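Local coordinates for coelenterazine-binding protein with bound coelenterazine (Renilla muelleri, PDB 2HPS) that binds the luciferin coelenterazine and, when calcium binds, makes it available for reaction with luciferase and oxygen, at residues R33-K45 with T57-L70. Sequence-based numbering, arbitrary orientation.
Sequences REDYELIAVRIAK and TRQEFLRVADQLGL. With CTZ (c2-hydroxy-coelenterazine), chain B.
Tyr-36 and Phe-61 interlock at the buried heart of this helix pair, each a knob in a hole of the other helix. The phenol ring enters between Phe-61, Val-64, Ala-65 and Leu-68; CD1 of Leu-68 makes a CH-pi contact with one face, while CD2 of Phe-61 lies over the opposite face, 3.6 Å from Tyr-36 CE2. The rings are tilted by 49°. Phe-61 sits among Tyr-36, Ile-39, Ala-40 and Ile-43: the methyl of Ala-40 lies over its ring, and CD1 of Ile-43 comes within 3.5 Å of Phe-61 CZ.

Segments 33-45 and 57-68 run roughly antiparallel (152°), axes 8.9 Å apart at closest approach. Helix 33-47 exits the first EF-hand and helix 51-68 enters the second, so the contact joins the two halves of the N-terminal EF-hand pair. Its inner side is pocket wall. Tyr-36 OH is 2.6 Å from O17 of c2-hydroxy-coelenterazine, a short hydrogen bond, and also bonds Arg-19 and Gln-103. Ile-39 CG2 touches both Phe-61 CE2 and C10 of the ligand.

The outer side is polar and solvent-exposed at Asp-66, partly so at Arg-33, Glu-37, Arg-58 and Leu-62; both arginines have two modelled conformations, and the bonds hold for the one described. Arg-33, extended from CG to NE, lays one guanidinium face over Leu-62 CD2. NH1 meets two acceptors near the guanidinium plane, Asp-66 OD1 at 2.8 Å (salt bridge) and Leu-70 O at 3.1 Å, beyond the Schellman turn at Gly-69. Arg-58 NH1 makes a more bent bond (149°) to Glu-37 OE1; Arg-58 NH2 forms a salt bridge with Glu-55.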
# COMPACT_ATOMS: atom_id res chain seq x y z
N ARG A 33 4.79 -4.09 -14.60
CA ARG A 33 5.33 -2.77 -14.26
C ARG A 33 4.32 -1.68 -14.56
O ARG A 33 4.06 -0.82 -13.71
CB ARG A 33 6.60 -2.54 -15.07
CG ARG A 33 7.49 -1.39 -14.64
CD ARG A 33 8.81 -1.43 -15.38
NE ARG A 33 9.71 -0.36 -14.95
CZ ARG A 33 10.58 -0.48 -13.95
NH1 ARG A 33 10.69 -1.62 -13.28
NH2 ARG A 33 11.36 0.55 -13.63
N GLU A 34 3.71 -1.70 -15.76
CA GLU A 34 2.78 -0.61 -16.08
C GLU A 34 1.50 -0.63 -15.24
O GLU A 34 0.94 0.41 -14.99
CB GLU A 34 2.45 -0.52 -17.58
CG GLU A 34 1.85 -1.75 -18.19
CD GLU A 34 2.90 -2.61 -18.87
OE1 GLU A 34 2.67 -2.98 -20.05
OE2 GLU A 34 3.96 -2.92 -18.23
N ASP A 35 1.07 -1.82 -14.81
CA ASP A 35 -0.05 -1.92 -13.84
C ASP A 35 0.29 -1.16 -12.55
O ASP A 35 -0.57 -0.49 -11.95
CB ASP A 35 -0.34 -3.39 -13.50
CG ASP A 35 -0.85 -4.20 -14.71
OD1 ASP A 35 -1.48 -3.64 -15.63
OD2 ASP A 35 -0.64 -5.44 -14.69
N TYR A 36 1.54 -1.28 -12.11
CA TYR A 36 2.00 -0.57 -10.92
C TYR A 36 2.05 0.95 -11.15
O TYR A 36 1.59 1.74 -10.32
CB TYR A 36 3.34 -1.16 -10.45
CG TYR A 36 3.54 -1.10 -8.95
CD1 TYR A 36 2.56 -1.58 -8.07
CD2 TYR A 36 4.73 -0.59 -8.41
CE1 TYR A 36 2.75 -1.52 -6.68
CE2 TYR A 36 4.93 -0.53 -7.04
CZ TYR A 36 3.94 -0.99 -6.18
OH TYR A 36 4.17 -0.92 -4.82
N GLU A 37 2.56 1.35 -12.32
CA GLU A 37 2.59 2.76 -12.72
C GLU A 37 1.19 3.36 -12.78
O GLU A 37 1.01 4.53 -12.51
CB GLU A 37 3.25 2.92 -14.09
CG GLU A 37 4.72 2.51 -14.15
CD GLU A 37 5.32 2.77 -15.52
OE1 GLU A 37 5.66 3.94 -15.79
OE2 GLU A 37 5.47 1.81 -16.32
N LEU A 38 0.19 2.55 -13.14
CA LEU A 38 -1.18 3.05 -13.17
C LEU A 38 -1.62 3.59 -11.81
O LEU A 38 -2.31 4.60 -11.74
CB LEU A 38 -2.14 1.95 -13.64
CG LEU A 38 -3.64 2.28 -13.66
CD1 LEU A 38 -3.97 3.45 -14.57
CD2 LEU A 38 -4.44 1.01 -14.07
N ILE A 39 -1.24 2.88 -10.75
CA ILE A 39 -1.52 3.35 -9.38
C ILE A 39 -0.90 4.73 -9.14
O ILE A 39 -1.57 5.65 -8.67
CB ILE A 39 -1.05 2.31 -8.35
CG1 ILE A 39 -1.89 1.05 -8.50
CG2 ILE A 39 -1.15 2.89 -6.91
CD1 ILE A 39 -1.37 -0.14 -7.76
N ALA A 40 0.38 4.89 -9.50
CA ALA A 40 1.03 6.18 -9.33
C ALA A 40 0.33 7.29 -10.15
O ALA A 40 0.19 8.42 -9.69
CB ALA A 40 2.53 6.08 -9.68
N VAL A 41 -0.13 6.96 -11.35
CA VAL A 41 -0.88 7.92 -12.17
C VAL A 41 -2.22 8.32 -11.50
O VAL A 41 -2.61 9.50 -11.50
CB VAL A 41 -1.13 7.38 -13.60
CG1 VAL A 41 -2.19 8.21 -14.33
CG2 VAL A 41 0.19 7.36 -14.39
N ARG A 42 -2.91 7.34 -10.93
CA ARG A 42 -4.15 7.64 -10.23
C ARG A 42 -3.89 8.53 -9.01
O ARG A 42 -4.68 9.44 -8.71
CB ARG A 42 -4.86 6.34 -9.85
CG ARG A 42 -5.44 5.59 -11.09
CD ARG A 42 -6.16 4.34 -10.60
NE ARG A 42 -6.85 3.62 -11.67
CZ ARG A 42 -7.40 2.43 -11.50
NH1 ARG A 42 -7.31 1.85 -10.31
NH2 ARG A 42 -8.01 1.81 -12.51
N ILE A 43 -2.77 8.26 -8.32
CA ILE A 43 -2.37 9.04 -7.14
C ILE A 43 -2.14 10.51 -7.54
O ILE A 43 -2.67 11.43 -6.93
CB ILE A 43 -1.11 8.44 -6.45
CG1 ILE A 43 -1.48 7.15 -5.71
CG2 ILE A 43 -0.46 9.45 -5.47
CD1 ILE A 43 -0.29 6.28 -5.32
N ALA A 44 -1.38 10.70 -8.61
CA ALA A 44 -1.05 12.06 -9.09
C ALA A 44 -2.32 12.84 -9.48
O ALA A 44 -2.44 14.04 -9.23
CB ALA A 44 -0.09 11.96 -10.27
N LYS A 45 -3.27 12.15 -10.10
CA LYS A 45 -4.51 12.79 -10.54
C LYS A 45 -5.37 13.29 -9.37
O LYS A 45 -5.78 14.45 -9.34
CB LYS A 45 -5.31 11.84 -11.44
CG LYS A 45 -6.54 12.48 -12.09
CD LYS A 45 -7.14 11.53 -13.14
CE LYS A 45 -7.95 12.26 -14.20
NZ LYS A 45 -8.36 11.27 -15.25
N THR A 57 6.64 10.56 -7.55
CA THR A 57 5.72 9.47 -7.18
C THR A 57 5.91 8.28 -8.12
O THR A 57 6.10 7.14 -7.67
CB THR A 57 4.25 9.93 -7.17
OG1 THR A 57 4.12 11.08 -6.31
CG2 THR A 57 3.31 8.81 -6.67
N ARG A 58 5.90 8.54 -9.43
CA ARG A 58 6.19 7.47 -10.41
C ARG A 58 7.55 6.78 -10.16
O ARG A 58 7.64 5.56 -10.17
CB ARG A 58 6.08 8.00 -11.84
CG ARG A 58 5.73 6.92 -12.88
CD ARG A 58 5.75 7.46 -14.33
NE ARG A 58 7.07 8.01 -14.70
CZ ARG A 58 8.01 7.34 -15.36
NH1 ARG A 58 7.79 6.09 -15.77
NH2 ARG A 58 9.17 7.93 -15.63
N GLN A 59 8.60 7.57 -9.93
CA GLN A 59 9.92 7.02 -9.72
C GLN A 59 9.98 6.13 -8.47
O GLN A 59 10.65 5.10 -8.48
CB GLN A 59 10.96 8.14 -9.66
CG GLN A 59 11.24 8.75 -11.04
CD GLN A 59 11.83 7.74 -12.04
OE1 GLN A 59 12.63 6.88 -11.67
NE2 GLN A 59 11.42 7.85 -13.30
N GLU A 60 9.24 6.52 -7.43
CA GLU A 60 9.26 5.71 -6.20
C GLU A 60 8.54 4.39 -6.48
O GLU A 60 9.03 3.32 -6.09
CB GLU A 60 8.65 6.45 -5.00
CG GLU A 60 8.69 5.64 -3.68
CD GLU A 60 10.10 5.21 -3.20
OE1 GLU A 60 11.16 5.64 -3.75
OE2 GLU A 60 10.16 4.41 -2.25
N PHE A 61 7.41 4.46 -7.18
CA PHE A 61 6.74 3.22 -7.59
C PHE A 61 7.62 2.32 -8.46
O PHE A 61 7.60 1.10 -8.31
CB PHE A 61 5.39 3.50 -8.25
CG PHE A 61 4.26 3.63 -7.25
CD1 PHE A 61 4.20 4.73 -6.40
CD2 PHE A 61 3.29 2.64 -7.16
CE1 PHE A 61 3.15 4.84 -5.44
CE2 PHE A 61 2.26 2.73 -6.22
CZ PHE A 61 2.18 3.84 -5.36
N LEU A 62 8.40 2.91 -9.36
CA LEU A 62 9.30 2.11 -10.18
C LEU A 62 10.38 1.46 -9.34
O LEU A 62 10.76 0.31 -9.59
CB LEU A 62 9.92 2.95 -11.30
CG LEU A 62 8.97 3.43 -12.39
CD1 LEU A 62 9.74 4.39 -13.31
CD2 LEU A 62 8.35 2.28 -13.18
N ARG A 63 10.89 2.18 -8.35
CA ARG A 63 11.92 1.66 -7.46
C ARG A 63 11.42 0.41 -6.72
O ARG A 63 12.12 -0.62 -6.64
CB ARG A 63 12.36 2.74 -6.47
CG ARG A 63 13.66 2.35 -5.70
CD ARG A 63 14.03 3.47 -4.71
NE ARG A 63 13.13 3.49 -3.56
CZ ARG A 63 13.23 2.68 -2.51
NH1 ARG A 63 14.19 1.77 -2.45
NH2 ARG A 63 12.34 2.77 -1.52
N VAL A 64 10.21 0.51 -6.18
CA VAL A 64 9.53 -0.62 -5.53
C VAL A 64 9.20 -1.72 -6.55
O VAL A 64 9.41 -2.89 -6.26
CB VAL A 64 8.31 -0.13 -4.71
CG1 VAL A 64 7.56 -1.30 -4.06
CG2 VAL A 64 8.78 0.84 -3.62
N ALA A 65 8.76 -1.35 -7.75
CA ALA A 65 8.49 -2.35 -8.81
C ALA A 65 9.70 -3.25 -9.05
O ALA A 65 9.57 -4.47 -9.23
CB ALA A 65 8.05 -1.67 -10.11
N ASP A 66 10.89 -2.65 -9.03
CA ASP A 66 12.13 -3.43 -9.19
C ASP A 66 12.26 -4.50 -8.10
O ASP A 66 12.60 -5.65 -8.38
CB ASP A 66 13.36 -2.52 -9.18
CG ASP A 66 13.45 -1.63 -10.43
OD1 ASP A 66 12.78 -1.90 -11.45
OD2 ASP A 66 14.19 -0.63 -10.37
N GLN A 67 11.97 -4.12 -6.86
CA GLN A 67 12.01 -5.06 -5.76
C GLN A 67 10.95 -6.17 -5.90
O GLN A 67 11.18 -7.32 -5.48
CB GLN A 67 11.80 -4.31 -4.44
CG GLN A 67 12.80 -3.16 -4.24
CD GLN A 67 12.60 -2.41 -2.91
OE1 GLN A 67 13.52 -1.78 -2.38
NE2 GLN A 67 11.38 -2.47 -2.39
N LEU A 68 9.80 -5.81 -6.47
CA LEU A 68 8.69 -6.76 -6.62
C LEU A 68 8.92 -7.73 -7.78
O LEU A 68 8.15 -8.67 -7.96
CB LEU A 68 7.37 -6.01 -6.78
CG LEU A 68 7.00 -5.14 -5.56
CD1 LEU A 68 5.74 -4.31 -5.85
CD2 LEU A 68 6.84 -6.02 -4.31
N GLY A 69 9.98 -7.50 -8.55
CA GLY A 69 10.24 -8.31 -9.73
C GLY A 69 9.42 -7.88 -10.94
O GLY A 69 9.28 -8.64 -11.91
N LEU A 70 8.87 -6.67 -10.88
CA LEU A 70 8.08 -6.13 -11.98
C LEU A 70 8.99 -5.41 -12.97
O LEU A 70 8.89 -4.19 -13.16
CB LEU A 70 6.97 -5.21 -11.48
CG LEU A 70 5.96 -5.85 -10.53
CD1 LEU A 70 4.90 -4.81 -10.18
CD2 LEU A 70 5.33 -7.09 -11.17
N1 CTZ B . -3.38 0.93 -1.76
C2 CTZ B . -3.57 0.75 -3.10
C3 CTZ B . -4.86 0.05 -3.15
N4 CTZ B . -5.36 -0.13 -1.93
C5 CTZ B . -6.50 -0.72 -1.51
C6 CTZ B . -6.75 -0.79 -0.14
N7 CTZ B . -5.88 -0.27 0.75
C8 CTZ B . -4.74 0.34 0.36
C9 CTZ B . -4.45 0.39 -1.09
C10 CTZ B . -2.64 1.17 -4.21
C11 CTZ B . -1.36 0.39 -4.01
C12 CTZ B . -0.20 1.06 -3.65
C13 CTZ B . 0.99 0.38 -3.45
C14 CTZ B . 1.00 -1.01 -3.62
C15 CTZ B . -0.16 -1.70 -3.98
C16 CTZ B . -1.36 -1.00 -4.18
O17 CTZ B . 2.16 -1.68 -3.42
O18 CTZ B . -5.46 -0.35 -4.22
C19 CTZ B . -8.01 -1.40 0.33
C20 CTZ B . -8.58 -2.50 -0.32
C21 CTZ B . -9.78 -3.04 0.15
C22 CTZ B . -10.42 -2.48 1.26
C23 CTZ B . -9.87 -1.38 1.91
C24 CTZ B . -8.66 -0.84 1.45
O25 CTZ B . -11.59 -3.03 1.69
C26 CTZ B . -3.72 0.91 1.34
C27 CTZ B . -4.13 2.31 1.70
C28 CTZ B . -3.36 3.41 1.33
C29 CTZ B . -3.78 4.70 1.69
C30 CTZ B . -4.97 4.87 2.41
C31 CTZ B . -5.73 3.76 2.79
C32 CTZ B . -5.31 2.48 2.44